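PDB 6ZQ0: MgGH51 from Meripilus giganteus, which probably hydrolyses terminal alpha-L-arabinofuranosyl residues from arabinose-containing polysaccharides, as other GH51 alpha-L-arabinofuranosidases do. Local coordinates for residues Phe225-Gly230 against Pro285-Trp290; His400-Pro405 against Glu427-Ala432; Pro481-Val486 against Val496-Gly501. All coordinates share one frame; numbering follows the deposited sequence.

Contacts 1 and 2 belong to one parallel eight-stranded barrel, joining its second to its third and its sixth to its seventh strand; contact 3 pairs two short strands of a separate three-stranded sheet that follows the eighth barrel strand. All three are mainly buried, contact 1 wholly so; contacts 2 and 3 include partly exposed residues, and in contact 3 Val486 touches a bound sugar. Contact 1 is apolar on its outer face and sends Arg226 inward, where it meets Glu429 of contact 2 in a salt bridge. Contact 2 supplies two of the ligand's hydrogen-bonding side chains, Tyr402 and Glu429. Contact 3 relies on one polar side-chain pair and aromatic packing, and meets the ligand through Pro481.

Contact 1 (Phe225-Gly230 against Pro285-Trp290); sequences FRFPGG and PIMAVW. With LXE ([(1~{S},2~{S},3~{S},4~{S})-2-(hydroxymethyl)-3,4-bis(oxidanyl)cyclopentyl]azanium), chain G.
Three backbone hydrogen bonds knit Phe225-Phe227 to Pro285-Ala288. Ile286 N reaches Phe225 O at 2.9 Å, and Ile286 O accepts from Phe227 N. Ala288 N closes the ladder on Phe227 O, its N-H almost straight (173°). Between these rungs Arg226 CA lies 3.1 Å from Ile286 O, a CA-H...O contact. Arg226 shares a face with Ile286, and its extended chain carries the guanidinium away to salt bridges with Glu347, Asp398 and Glu429. On the other face Phe227, Pro285 and Met287 pack together. With chi1 at 84°, Phe227 CG stands between its backbone N and carbonyl carbon, and the ring is brought over the neighbouring strand: CZ meets Met287 CG at 3.7 Å, while Pro285 CB sits at the ring edge, 3.8 Å from CE1. Met287 SD makes an oblique Met-aromatic contact, 5.0 Å from the ring centroid. An alanine at Phe227 would be likely to open a gap beside Pro285 and Met287 and leave the thioether without its aromatic partner. Past the end of strand 225-227, Gly229 O touches Ala288 CB at 3.5 Å; cis peptides precede Pro228 and Gly230, whose CA comes close to ligand O2'. Parallel neighbours with Arg226 directed inward and apolar groups facing outward, Phe227 to Tyr274 and Phe278 of helix 271-281 and Met287 to helix 306-320, are characteristic of a (beta/alpha)8 barrel, its second and third strands here.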
# COMPACT_ATOMS: atom_id res chain seq x y z
N PHE A 225 3.71 8.27 3.29
CA PHE A 225 2.84 7.11 3.14
C PHE A 225 1.50 7.45 3.77
O PHE A 225 1.41 7.65 5.00
CB PHE A 225 3.53 5.93 3.77
CG PHE A 225 2.94 4.58 3.49
CD1 PHE A 225 1.88 4.14 4.25
CD2 PHE A 225 3.49 3.75 2.51
CE1 PHE A 225 1.36 2.87 4.06
CE2 PHE A 225 3.00 2.46 2.35
CZ PHE A 225 1.95 2.03 3.14
N ARG A 226 0.51 7.64 2.94
CA ARG A 226 -0.88 7.93 3.38
C ARG A 226 -1.56 6.58 3.65
O ARG A 226 -1.49 5.70 2.80
CB ARG A 226 -1.66 8.62 2.26
CG ARG A 226 -3.07 9.06 2.66
CD ARG A 226 -3.90 9.33 1.42
NE ARG A 226 -5.27 9.63 1.79
CZ ARG A 226 -6.33 9.39 1.02
NH1 ARG A 226 -6.14 8.90 -0.19
NH2 ARG A 226 -7.56 9.60 1.44
N PHE A 227 -2.17 6.44 4.81
CA PHE A 227 -2.74 5.14 5.24
C PHE A 227 -3.68 5.42 6.41
O PHE A 227 -3.59 6.46 7.07
CB PHE A 227 -1.58 4.22 5.63
CG PHE A 227 -1.11 4.44 7.04
CD1 PHE A 227 -0.37 5.56 7.36
CD2 PHE A 227 -1.42 3.56 8.05
CE1 PHE A 227 0.01 5.82 8.65
CE2 PHE A 227 -1.00 3.79 9.35
CZ PHE A 227 -0.33 4.95 9.66
N PRO A 228 -4.52 4.46 6.84
CA PRO A 228 -4.74 3.18 6.15
C PRO A 228 -5.83 3.17 5.08
O PRO A 228 -6.18 2.11 4.62
CB PRO A 228 -5.15 2.30 7.33
CG PRO A 228 -6.01 3.24 8.18
CD PRO A 228 -5.19 4.51 8.15
N GLY A 229 -6.34 4.33 4.69
CA GLY A 229 -7.18 4.44 3.49
C GLY A 229 -7.68 5.87 3.36
O GLY A 229 -7.43 6.66 4.26
N GLY A 230 -8.37 6.18 2.26
CA GLY A 230 -8.96 5.18 1.41
C GLY A 230 -10.25 4.59 1.98
O GLY A 230 -10.50 4.62 3.20
N PRO A 285 4.39 9.52 7.85
CA PRO A 285 2.98 9.17 7.65
C PRO A 285 2.11 10.38 7.33
O PRO A 285 2.34 11.45 7.84
CB PRO A 285 2.62 8.53 8.98
CG PRO A 285 3.50 9.24 9.98
CD PRO A 285 4.82 9.45 9.25
N ILE A 286 1.15 10.16 6.46
CA ILE A 286 -0.10 10.94 6.42
C ILE A 286 -1.16 9.98 6.93
O ILE A 286 -1.56 9.08 6.19
CB ILE A 286 -0.41 11.55 5.04
CG1 ILE A 286 0.71 12.47 4.60
CG2 ILE A 286 -1.74 12.27 5.11
CD1 ILE A 286 0.51 13.16 3.27
N MET A 287 -1.58 10.15 8.16
CA MET A 287 -2.39 9.11 8.81
C MET A 287 -3.83 9.59 8.88
O MET A 287 -4.11 10.70 9.31
CB MET A 287 -1.89 8.81 10.21
CG MET A 287 -2.63 7.66 10.81
SD MET A 287 -2.04 7.20 12.43
CE MET A 287 -2.59 8.59 13.44
N ALA A 288 -4.72 8.76 8.36
CA ALA A 288 -6.16 9.02 8.39
C ALA A 288 -6.72 8.52 9.71
O ALA A 288 -6.29 7.48 10.26
CB ALA A 288 -6.86 8.37 7.22
N VAL A 289 -7.72 9.24 10.18
CA VAL A 289 -8.61 8.79 11.27
C VAL A 289 -10.05 8.74 10.76
O VAL A 289 -10.45 9.53 9.88
CB VAL A 289 -8.47 9.72 12.50
CG1 VAL A 289 -7.05 9.68 13.03
CG2 VAL A 289 -8.90 11.17 12.19
N TRP A 290 -10.75 7.74 11.25
CA TRP A 290 -12.17 7.48 10.94
C TRP A 290 -12.95 8.68 11.49
O TRP A 290 -12.60 9.16 12.59
CB TRP A 290 -12.60 6.18 11.60
CG TRP A 290 -13.93 5.72 11.10
CD1 TRP A 290 -14.17 5.13 9.90
CD2 TRP A 290 -15.20 5.90 11.74
NE1 TRP A 290 -15.50 4.87 9.76
CE2 TRP A 290 -16.16 5.33 10.87
CE3 TRP A 290 -15.61 6.43 12.97
CZ2 TRP A 290 -17.52 5.29 11.20
CZ3 TRP A 290 -16.95 6.37 13.30
CH2 TRP A 290 -17.88 5.78 12.43
C1' LXE G . -10.79 6.58 -3.85
C2' LXE G . -10.94 5.83 -2.55
O2' LXE G . -10.57 6.53 -1.35
C3' LXE G . -10.07 4.59 -2.72
O3' LXE G . -10.37 3.60 -1.70
C4' LXE G . -10.30 4.19 -4.18
C5' LXE G . -9.16 3.48 -4.96
O5' LXE G . -7.93 4.20 -4.95
C6' LXE G . -10.68 5.51 -4.88
N1' LXE G . -11.96 5.50 -5.60

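Contact 2 (His400-Pro405 against Glu427-Ala432); sequences HVYQTP and EGEYAA. With LXE ([(1~{S},2~{S},3~{S},4~{S})-2-(hydroxymethyl)-3,4-bis(oxidanyl)cyclopentyl]azanium), chain G.
Glu429 lies against His400 and Tyr402 where the sixth and seventh strands of the (beta/alpha)8 barrel run parallel, joined through helix 405-410 as a beta-alpha-beta unit. Val401 N donates to Glu429 O at 3.0 Å and helps fix the backbone from which the side chain rises. Glu429 CB sits 3.7 Å from His400 CG. CG follows over the imidazole in a CH-pi contact, 3.7 Å from the ring centroid and only 6° off its normal. The chain then runs extended, so that CD stays above the same face near the rim, the carboxylate stacked at 24° to the ring. His400 is itself held by Glu351 at ND1 and Asp398 at NE2. At the tip the two oxygens part: OE2 accepts from ligand O2' at 2.7 Å, while OE1 lies near the plane of the Tyr402 ring, at its hydroxyl edge. A glutamate here on the seventh strand, pointing at the ligand, is consistent with the nucleophile of clan GH-A enzymes. Farther along, Ala431 CB packs on Tyr402 CE1 at 3.9 Å. Beside that carbon, at the ring's tip, Tyr402 OH is hydrogen-bonded to ligand O5' at 2.8 Å.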
# COMPACT_ATOMS: atom_id res chain seq x y z
N HIS A 400 -8.76 14.48 -4.91
CA HIS A 400 -8.69 13.22 -5.67
C HIS A 400 -9.18 13.42 -7.10
O HIS A 400 -10.22 14.05 -7.26
CB HIS A 400 -9.57 12.16 -5.02
CG HIS A 400 -9.15 11.81 -3.64
ND1 HIS A 400 -9.85 10.90 -2.88
CD2 HIS A 400 -8.11 12.21 -2.87
CE1 HIS A 400 -9.27 10.79 -1.70
NE2 HIS A 400 -8.20 11.58 -1.67
N VAL A 401 -8.51 12.80 -8.07
CA VAL A 401 -9.04 12.83 -9.45
C VAL A 401 -8.61 11.57 -10.20
O VAL A 401 -7.40 11.20 -10.19
CB VAL A 401 -8.65 14.10 -10.20
CG1 VAL A 401 -7.18 14.26 -10.37
CG2 VAL A 401 -9.39 14.15 -11.54
N TYR A 402 -9.60 10.94 -10.79
CA TYR A 402 -9.46 9.80 -11.72
C TYR A 402 -10.02 10.30 -13.04
O TYR A 402 -11.16 10.81 -13.04
CB TYR A 402 -10.18 8.57 -11.20
CG TYR A 402 -9.53 7.99 -9.98
CD1 TYR A 402 -8.29 7.38 -10.05
CD2 TYR A 402 -10.12 8.10 -8.73
CE1 TYR A 402 -7.68 6.84 -8.92
CE2 TYR A 402 -9.51 7.58 -7.60
CZ TYR A 402 -8.30 6.91 -7.71
OH TYR A 402 -7.71 6.41 -6.59
N GLN A 403 -9.23 10.25 -14.10
CA GLN A 403 -9.65 10.88 -15.37
C GLN A 403 -8.87 10.22 -16.51
O GLN A 403 -8.13 9.22 -16.25
CB GLN A 403 -9.41 12.39 -15.28
CG GLN A 403 -10.69 13.24 -15.18
CD GLN A 403 -11.58 13.11 -16.40
OE1 GLN A 403 -11.16 12.68 -17.46
NE2 GLN A 403 -12.84 13.51 -16.26
N THR A 404 -9.00 10.74 -17.72
CA THR A 404 -8.31 10.18 -18.89
C THR A 404 -6.89 10.72 -18.96
O THR A 404 -6.60 11.79 -18.41
CB THR A 404 -9.04 10.57 -20.18
OG1 THR A 404 -8.92 11.99 -20.34
CG2 THR A 404 -10.48 10.13 -20.17
N PRO A 405 -5.95 10.02 -19.64
CA PRO A 405 -4.61 10.56 -19.82
C PRO A 405 -4.64 11.99 -20.37
O PRO A 405 -3.86 12.83 -19.96
CB PRO A 405 -4.02 9.59 -20.86
CG PRO A 405 -4.71 8.28 -20.54
CD PRO A 405 -6.13 8.70 -20.26
N GLU A 427 -2.67 15.98 -3.27
CA GLU A 427 -3.29 15.21 -4.36
C GLU A 427 -3.25 13.74 -3.93
O GLU A 427 -2.36 13.01 -4.39
CB GLU A 427 -2.66 15.54 -5.69
CG GLU A 427 -3.56 15.11 -6.84
CD GLU A 427 -4.54 16.16 -7.32
OE1 GLU A 427 -4.46 17.31 -6.89
OE2 GLU A 427 -5.42 15.79 -8.07
N GLY A 428 -4.13 13.37 -2.99
CA GLY A 428 -4.01 12.12 -2.22
C GLY A 428 -4.33 10.88 -3.04
O GLY A 428 -3.93 9.76 -2.60
N GLU A 429 -5.07 11.04 -4.13
CA GLU A 429 -5.38 9.98 -5.11
C GLU A 429 -5.41 10.59 -6.49
O GLU A 429 -6.20 11.54 -6.73
CB GLU A 429 -6.72 9.27 -4.87
CG GLU A 429 -6.73 8.59 -3.52
CD GLU A 429 -8.04 7.97 -3.14
OE1 GLU A 429 -8.84 7.71 -4.08
OE2 GLU A 429 -8.31 7.89 -1.89
N TYR A 430 -4.60 10.06 -7.39
CA TYR A 430 -4.82 10.42 -8.81
C TYR A 430 -4.30 9.31 -9.68
O TYR A 430 -3.39 8.57 -9.25
CB TYR A 430 -4.20 11.76 -9.19
CG TYR A 430 -2.71 11.82 -9.13
CD1 TYR A 430 -2.04 11.96 -7.92
CD2 TYR A 430 -1.97 11.72 -10.28
CE1 TYR A 430 -0.66 12.04 -7.89
CE2 TYR A 430 -0.60 11.80 -10.26
CZ TYR A 430 0.07 11.95 -9.06
OH TYR A 430 1.41 12.06 -9.10
N ALA A 431 -4.90 9.21 -10.86
CA ALA A 431 -4.45 8.24 -11.88
C ALA A 431 -5.25 8.48 -13.15
O ALA A 431 -6.43 8.87 -13.02
CB ALA A 431 -4.65 6.81 -11.44
N ALA A 432 -4.60 8.30 -14.29
CA ALA A 432 -5.27 8.22 -15.60
C ALA A 432 -5.79 6.78 -15.69
O ALA A 432 -4.98 5.87 -15.87
CB ALA A 432 -4.36 8.63 -16.69
C1' LXE G . -10.79 6.58 -3.85
C2' LXE G . -10.94 5.83 -2.55
O2' LXE G . -10.57 6.53 -1.35
C3' LXE G . -10.07 4.59 -2.72
O3' LXE G . -10.37 3.60 -1.70
C4' LXE G . -10.30 4.19 -4.18
C5' LXE G . -9.16 3.48 -4.96
O5' LXE G . -7.93 4.20 -4.95
C6' LXE G . -10.68 5.51 -4.88
N1' LXE G . -11.96 5.50 -5.60

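Contact 3 (Pro481-Val486 against Val496-Gly501); sequences PLLQHV and VSYDAG. With LXE ([(1~{S},2~{S},3~{S},4~{S})-2-(hydroxymethyl)-3,4-bis(oxidanyl)cyclopentyl]azanium), chain G.
Strands 483-485 and 496-498 run parallel at 20°, tied by alternating hydrogen bonds from Leu482 O to Val496 N through Val486 N to Tyr498 O, the last at 2.8 Å. They form the parallel half of a small mixed sheet, which strand 503-505 completes antiparallel and on which helix 211-219 packs. On one face Gln484, its chain extended, reaches across to Ser497, whose OG donates to OE1 at 2.6 Å; the amide's NE2 is bonded to Thr489. The other face is built round Tyr498. Its chi1 of 50° sets CG between the backbone N and carbonyl carbon and lays the ring beneath the opposite strand, with Gln484 O 3.4 Å above the ring plane, over its centre. Leu483 CD2 meets the ring edge at CE2, and also Val496 CB at 3.7 Å. Tyr498 turns another edge to the imidazole of His485 in an offset edge-to-face pair, centroids 5.4 Å apart. The phenol hydroxyl is anchored on His27 O, joining the sheet to the loop after the first barrel strand. Past the strand, Val486 CG2 packs on Asp499 CB, and an Asx turn begins there: Gly501 N donates to Asp499 OD1 at 2.9 Å from above the carboxylate plane.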
# COMPACT_ATOMS: atom_id res chain seq x y z
N PRO A 481 -4.72 3.30 -7.03
CA PRO A 481 -4.06 2.56 -5.95
C PRO A 481 -2.59 2.26 -6.23
O PRO A 481 -2.13 2.23 -7.34
CB PRO A 481 -4.84 1.24 -5.88
CG PRO A 481 -6.11 1.50 -6.62
CD PRO A 481 -5.75 2.52 -7.67
N LEU A 482 -1.89 1.91 -5.16
CA LEU A 482 -0.46 1.62 -5.21
C LEU A 482 -0.21 0.21 -5.71
O LEU A 482 0.74 0.02 -6.49
CB LEU A 482 0.08 1.80 -3.78
CG LEU A 482 1.58 1.57 -3.62
CD1 LEU A 482 2.39 2.55 -4.42
CD2 LEU A 482 1.97 1.71 -2.16
N LEU A 483 -0.93 -0.76 -5.15
CA LEU A 483 -0.57 -2.19 -5.26
C LEU A 483 -1.73 -3.00 -5.83
O LEU A 483 -2.88 -2.71 -5.51
CB LEU A 483 -0.13 -2.69 -3.89
CG LEU A 483 1.27 -2.26 -3.49
CD1 LEU A 483 1.55 -2.76 -2.11
CD2 LEU A 483 2.33 -2.79 -4.41
N GLN A 484 -1.39 -4.03 -6.57
CA GLN A 484 -2.39 -4.96 -7.13
C GLN A 484 -1.86 -6.38 -7.11
O GLN A 484 -0.85 -6.70 -7.81
CB GLN A 484 -2.71 -4.53 -8.55
CG GLN A 484 -3.59 -5.51 -9.28
CD GLN A 484 -3.58 -5.24 -10.76
OE1 GLN A 484 -2.70 -4.56 -11.31
NE2 GLN A 484 -4.53 -5.88 -11.42
N HIS A 485 -2.61 -7.26 -6.45
CA HIS A 485 -2.44 -8.72 -6.63
C HIS A 485 -3.19 -9.09 -7.93
O HIS A 485 -4.39 -8.90 -7.94
CB HIS A 485 -2.95 -9.51 -5.45
CG HIS A 485 -2.41 -10.90 -5.46
ND1 HIS A 485 -2.51 -11.73 -6.57
CD2 HIS A 485 -1.71 -11.58 -4.52
CE1 HIS A 485 -1.87 -12.87 -6.30
NE2 HIS A 485 -1.38 -12.81 -5.05
N VAL A 486 -2.47 -9.52 -8.96
CA VAL A 486 -3.12 -9.76 -10.28
C VAL A 486 -4.15 -10.90 -10.18
O VAL A 486 -4.93 -11.01 -11.13
CB VAL A 486 -2.09 -10.00 -11.38
CG1 VAL A 486 -1.25 -8.76 -11.66
CG2 VAL A 486 -1.20 -11.19 -11.10
N VAL A 496 1.86 -0.73 -9.01
CA VAL A 496 2.78 -1.87 -8.89
C VAL A 496 1.91 -3.11 -8.79
O VAL A 496 0.97 -3.12 -7.96
CB VAL A 496 3.72 -1.69 -7.71
CG1 VAL A 496 4.52 -2.96 -7.46
CG2 VAL A 496 4.64 -0.49 -7.89
N SER A 497 2.17 -4.09 -9.65
CA SER A 497 1.36 -5.31 -9.64
C SER A 497 2.27 -6.47 -9.25
O SER A 497 3.49 -6.34 -9.38
CB SER A 497 0.68 -5.51 -10.93
OG SER A 497 -0.07 -4.38 -11.35
N TYR A 498 1.68 -7.60 -8.90
CA TYR A 498 2.45 -8.78 -8.48
C TYR A 498 1.53 -9.99 -8.46
O TYR A 498 0.29 -9.88 -8.36
CB TYR A 498 3.13 -8.59 -7.11
CG TYR A 498 2.16 -8.08 -6.08
CD1 TYR A 498 1.34 -8.94 -5.37
CD2 TYR A 498 2.02 -6.73 -5.86
CE1 TYR A 498 0.40 -8.48 -4.46
CE2 TYR A 498 1.04 -6.24 -5.00
CZ TYR A 498 0.24 -7.12 -4.30
OH TYR A 498 -0.68 -6.63 -3.43
N ASP A 499 2.16 -11.15 -8.56
CA ASP A 499 1.48 -12.39 -8.16
C ASP A 499 2.26 -12.93 -6.95
O ASP A 499 3.03 -12.18 -6.37
CB ASP A 499 1.38 -13.33 -9.35
CG ASP A 499 2.72 -13.89 -9.82
OD1 ASP A 499 3.75 -13.56 -9.25
OD2 ASP A 499 2.70 -14.71 -10.71
N ALA A 500 2.13 -14.21 -6.62
CA ALA A 500 2.79 -14.75 -5.42
C ALA A 500 4.31 -14.75 -5.57
O ALA A 500 5.00 -14.89 -4.54
CB ALA A 500 2.26 -16.16 -5.19
N GLY A 501 4.83 -14.63 -6.80
CA GLY A 501 6.26 -14.83 -7.09
C GLY A 501 7.04 -13.60 -7.52
O GLY A 501 8.24 -13.62 -7.39
C1' LXE G . -10.79 6.58 -3.85
C2' LXE G . -10.94 5.83 -2.55
O2' LXE G . -10.57 6.53 -1.35
C3' LXE G . -10.07 4.59 -2.72
O3' LXE G . -10.37 3.60 -1.70
C4' LXE G . -10.30 4.19 -4.18
C5' LXE G . -9.16 3.48 -4.96
O5' LXE G . -7.93 4.20 -4.95
C6' LXE G . -10.68 5.51 -4.88
N1' LXE G . -11.96 5.50 -5.60